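Local structure of restriction endonuclease R.BpuJI (Bacillus pumilus, 2VLA) at residues L65-H68 against R69-A73. The protein recognises a specific DNA sequence with this N-terminal recognition domain, part of a longer restriction endonuclease that probably cleaves DNA. Residues are numbered along the deposited sequence; the frame is centred on the assembly and turned at random.
Sequences LDNH and RTEIA. With nucleotides of chain B; nucleotides of chain C.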
loop_
_atom_site.group_PDB
_atom_site.type_symbol
_atom_site.label_atom_id
_atom_site.label_comp_id
_atom_site.label_asym_id
_atom_site.label_seq_id
_atom_site.Cartn_x
_atom_site.Cartn_y
_atom_site.Cartn_z
ATOM N N LEU A 65 -13.046 -16.319 4.121
ATOM C CA LEU A 65 -12.230 -16.380 5.329
ATOM C C LEU A 65 -10.738 -16.545 4.973
ATOM O O LEU A 65 -9.874 -15.851 5.524
ATOM C CB LEU A 65 -12.711 -17.526 6.242
ATOM C CG LEU A 65 -14.126 -17.380 6.826
ATOM C CD1 LEU A 65 -14.560 -18.701 7.443
ATOM C CD2 LEU A 65 -14.149 -16.263 7.845
ATOM N N ASP A 66 -10.445 -17.488 4.080
ATOM C CA ASP A 66 -9.089 -17.714 3.629
ATOM C C ASP A 66 -8.501 -16.437 3.023
ATOM O O ASP A 66 -7.355 -16.073 3.298
ATOM C CB ASP A 66 -9.056 -18.835 2.563
ATOM C CG ASP A 66 -9.259 -20.236 3.148
ATOM O OD1 ASP A 66 -9.057 -20.427 4.362
ATOM O OD2 ASP A 66 -9.559 -21.153 2.362
ATOM N N ASN A 67 -9.269 -15.759 2.195
ATOM C CA ASN A 67 -8.772 -14.561 1.542
ATOM C C ASN A 67 -8.488 -13.441 2.563
ATOM O O ASN A 67 -7.465 -12.734 2.454
ATOM C CB ASN A 67 -9.751 -14.058 0.467
ATOM C CG ASN A 67 -9.757 -14.913 -0.801
ATOM O OD1 ASN A 67 -8.853 -15.720 -1.053
ATOM N ND2 ASN A 67 -10.728 -14.655 -1.651
ATOM N N HIS A 68 -9.356 -13.268 3.554
ATOM C CA HIS A 68 -9.036 -12.335 4.633
ATOM C C HIS A 68 -7.671 -12.701 5.248
ATOM O O HIS A 68 -6.815 -11.830 5.490
ATOM C CB HIS A 68 -10.116 -12.349 5.724
ATOM C CG HIS A 68 -11.246 -11.413 5.476
ATOM N ND1 HIS A 68 -11.383 -10.228 6.161
ATOM C CD2 HIS A 68 -12.341 -11.522 4.676
ATOM C CE1 HIS A 68 -12.509 -9.641 5.786
ATOM N NE2 HIS A 68 -13.091 -10.396 4.863
ATOM N N ARG A 69 -7.498 -13.977 5.560
ATOM C CA ARG A 69 -6.297 -14.417 6.252
ATOM C C ARG A 69 -5.064 -14.143 5.422
ATOM O O ARG A 69 -4.066 -13.567 5.922
ATOM C CB ARG A 69 -6.372 -15.904 6.564
ATOM C CG ARG A 69 -5.348 -16.367 7.552
ATOM C CD ARG A 69 -5.408 -17.853 7.786
ATOM N NE ARG A 69 -5.053 -18.577 6.586
ATOM C CZ ARG A 69 -5.914 -19.234 5.825
ATOM N NH1 ARG A 69 -7.182 -19.315 6.179
ATOM N NH2 ARG A 69 -5.494 -19.822 4.700
ATOM N N THR A 70 -5.091 -14.546 4.157
ATOM C CA THR A 70 -3.881 -14.454 3.356
ATOM C C THR A 70 -3.661 -13.066 2.803
ATOM O O THR A 70 -2.543 -12.545 2.872
ATOM C CB THR A 70 -3.824 -15.505 2.227
ATOM O OG1 THR A 70 -4.779 -15.189 1.205
ATOM C CG2 THR A 70 -4.085 -16.913 2.789
ATOM N N GLU A 71 -4.705 -12.450 2.266
ATOM C CA GLU A 71 -4.557 -11.184 1.557
ATOM C C GLU A 71 -4.410 -10.006 2.474
ATOM O O GLU A 71 -3.645 -9.064 2.168
ATOM C CB GLU A 71 -5.733 -10.917 0.632
ATOM C CG GLU A 71 -5.964 -11.941 -0.470
ATOM C CD GLU A 71 -6.968 -11.424 -1.501
ATOM O OE1 GLU A 71 -6.634 -10.452 -2.209
ATOM O OE2 GLU A 71 -8.126 -11.963 -1.569
ATOM N N ILE A 72 -5.177 -9.995 3.565
ATOM C CA ILE A 72 -5.302 -8.786 4.385
ATOM C C ILE A 72 -4.477 -8.916 5.653
ATOM O O ILE A 72 -3.516 -8.182 5.847
ATOM C CB ILE A 72 -6.799 -8.420 4.698
ATOM C CG1 ILE A 72 -7.593 -8.293 3.388
ATOM C CG2 ILE A 72 -6.843 -7.133 5.496
ATOM C CD1 ILE A 72 -7.072 -7.212 2.401
ATOM N N ALA A 73 -4.794 -9.879 6.482
ATOM C CA ALA A 73 -4.013 -10.080 7.695
ATOM C C ALA A 73 -2.542 -10.419 7.351
ATOM O O ALA A 73 -1.625 -9.879 7.955
ATOM C CB ALA A 73 -4.640 -11.180 8.558
ATOM P P DC B 5 -1.760 -14.363 -0.868
ATOM O OP1 DC B 5 -0.827 -14.801 0.191
ATOM O OP2 DC B 5 -3.083 -13.849 -0.487
ATOM O "O5'" DC B 5 -0.959 -13.346 -1.813
ATOM C "C5'" DC B 5 -1.566 -12.196 -2.342
ATOM C "C4'" DC B 5 -1.605 -12.243 -3.842
ATOM O "O4'" DC B 5 -2.401 -13.387 -4.272
ATOM C "C3'" DC B 5 -2.235 -11.039 -4.503
ATOM O "O3'" DC B 5 -1.698 -10.878 -5.817
ATOM C "C2'" DC B 5 -3.708 -11.463 -4.484
ATOM C "C1'" DC B 5 -3.558 -12.911 -4.939
ATOM N N1 DC B 5 -4.718 -13.753 -4.633
ATOM C C2 DC B 5 -5.458 -14.347 -5.664
ATOM O O2 DC B 5 -5.082 -14.200 -6.844
ATOM N N3 DC B 5 -6.554 -15.098 -5.338
ATOM C C4 DC B 5 -6.917 -15.235 -4.073
ATOM N N4 DC B 5 -8.002 -15.985 -3.803
ATOM C C5 DC B 5 -6.213 -14.631 -3.012
ATOM C C6 DC B 5 -5.117 -13.911 -3.333
ATOM P P DC B 6 -2.099 -9.644 -6.760
ATOM O OP1 DC B 6 -0.918 -9.415 -7.638
ATOM O OP2 DC B 6 -2.669 -8.561 -5.917
ATOM O "O5'" DC B 6 -3.387 -10.197 -7.573
ATOM C "C5'" DC B 6 -3.206 -11.046 -8.713
ATOM C "C4'" DC B 6 -4.444 -11.006 -9.577
ATOM O "O4'" DC B 6 -5.514 -11.699 -8.923
ATOM C "C3'" DC B 6 -4.974 -9.615 -9.902
ATOM O "O3'" DC B 6 -5.302 -9.587 -11.281
ATOM C "C2'" DC B 6 -6.190 -9.443 -8.982
ATOM C "C1'" DC B 6 -6.683 -10.860 -8.868
ATOM N N1 DC B 6 -7.356 -11.238 -7.638
ATOM C C2 DC B 6 -8.599 -11.907 -7.683
ATOM O O2 DC B 6 -9.202 -12.011 -8.757
ATOM N N3 DC B 6 -9.118 -12.380 -6.536
ATOM C C4 DC B 6 -8.497 -12.201 -5.376
ATOM N N4 DC B 6 -9.070 -12.685 -4.260
ATOM C C5 DC B 6 -7.245 -11.521 -5.320
ATOM C C6 DC B 6 -6.721 -11.095 -6.461
ATOM P P DC C 5 -15.523 -9.732 2.183
ATOM O OP1 DC C 5 -15.590 -9.686 3.639
ATOM O OP2 DC C 5 -14.208 -10.081 1.601
ATOM O "O5'" DC C 5 -16.629 -10.728 1.574
ATOM C "C5'" DC C 5 -18.041 -10.408 1.566
ATOM C "C4'" DC C 5 -18.622 -11.116 0.380
ATOM O "O4'" DC C 5 -18.168 -10.452 -0.851
ATOM C "C3'" DC C 5 -18.168 -12.570 0.265
ATOM O "O3'" DC C 5 -19.331 -13.364 -0.052
ATOM C "C2'" DC C 5 -17.184 -12.605 -0.879
ATOM C "C1'" DC C 5 -17.545 -11.399 -1.710
ATOM N N1 DC C 5 -16.380 -10.647 -2.308
ATOM C C2 DC C 5 -16.485 -10.202 -3.615
ATOM O O2 DC C 5 -17.466 -10.529 -4.313
ATOM N N3 DC C 5 -15.476 -9.451 -4.158
ATOM C C4 DC C 5 -14.467 -9.100 -3.380
ATOM N N4 DC C 5 -13.503 -8.332 -3.927
ATOM C C5 DC C 5 -14.342 -9.535 -2.057
ATOM C C6 DC C 5 -15.322 -10.269 -1.531
HETATM O O HOH W 1 -6.684 -17.129 0.244
#
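N67 and E71, one turn apart on helix 62-76, both carry CG anti to the carbonyl carbon (chi1 -74° and -61°), and E71 runs on extended beyond CG, which lets the two side chains run alongside each other toward the bases of chain B. E71 OE2 packs 3.3 Å from N67 CB, with the amide and carboxylate planes almost perpendicular, and each group reads its own cytosine. N67 OD1 accepts from N4 of DC5 of chain B at 2.9 Å, while its ND2 donates to O6 of a guanine. E71 OE2 takes N4 of the next base, DC6 of chain B, at 2.9 Å and also meets K17 in a salt bridge, which probably steadies its negative charge. A water donates to both N67 OD1 and T70 OG1, tying the base-reading amide to a phosphate anchor: the T70 hydroxyl donates to OP2 of DC5 of chain B at 2.7 Å. H68 reaches the other DNA strand: its NE2 points almost straight (174°) at OP1 of DC5 of chain C, which lies in the plane of the imidazole at its edge; Y29 OH bonds ND1 and helps fix the ring's rotation. Away from the bases, R69 bends at chi3 to bring NH1 2.8 Å from D66 OD1 in a salt bridge; NH1 comes from the anti side, somewhat out of the carboxylate plane, while OD1 lies close to the guanidinium plane. N49 bonds both partners, and K62 pairs with D66 OD2. The helix widens here into a pi-type turn, where H68 O accepts from both I72 N and A73 N. Base-reading and phosphate-binding side chains on adjoining turns mark a DNA-recognition helix, consistent with the helix-turn-helix character of this domain.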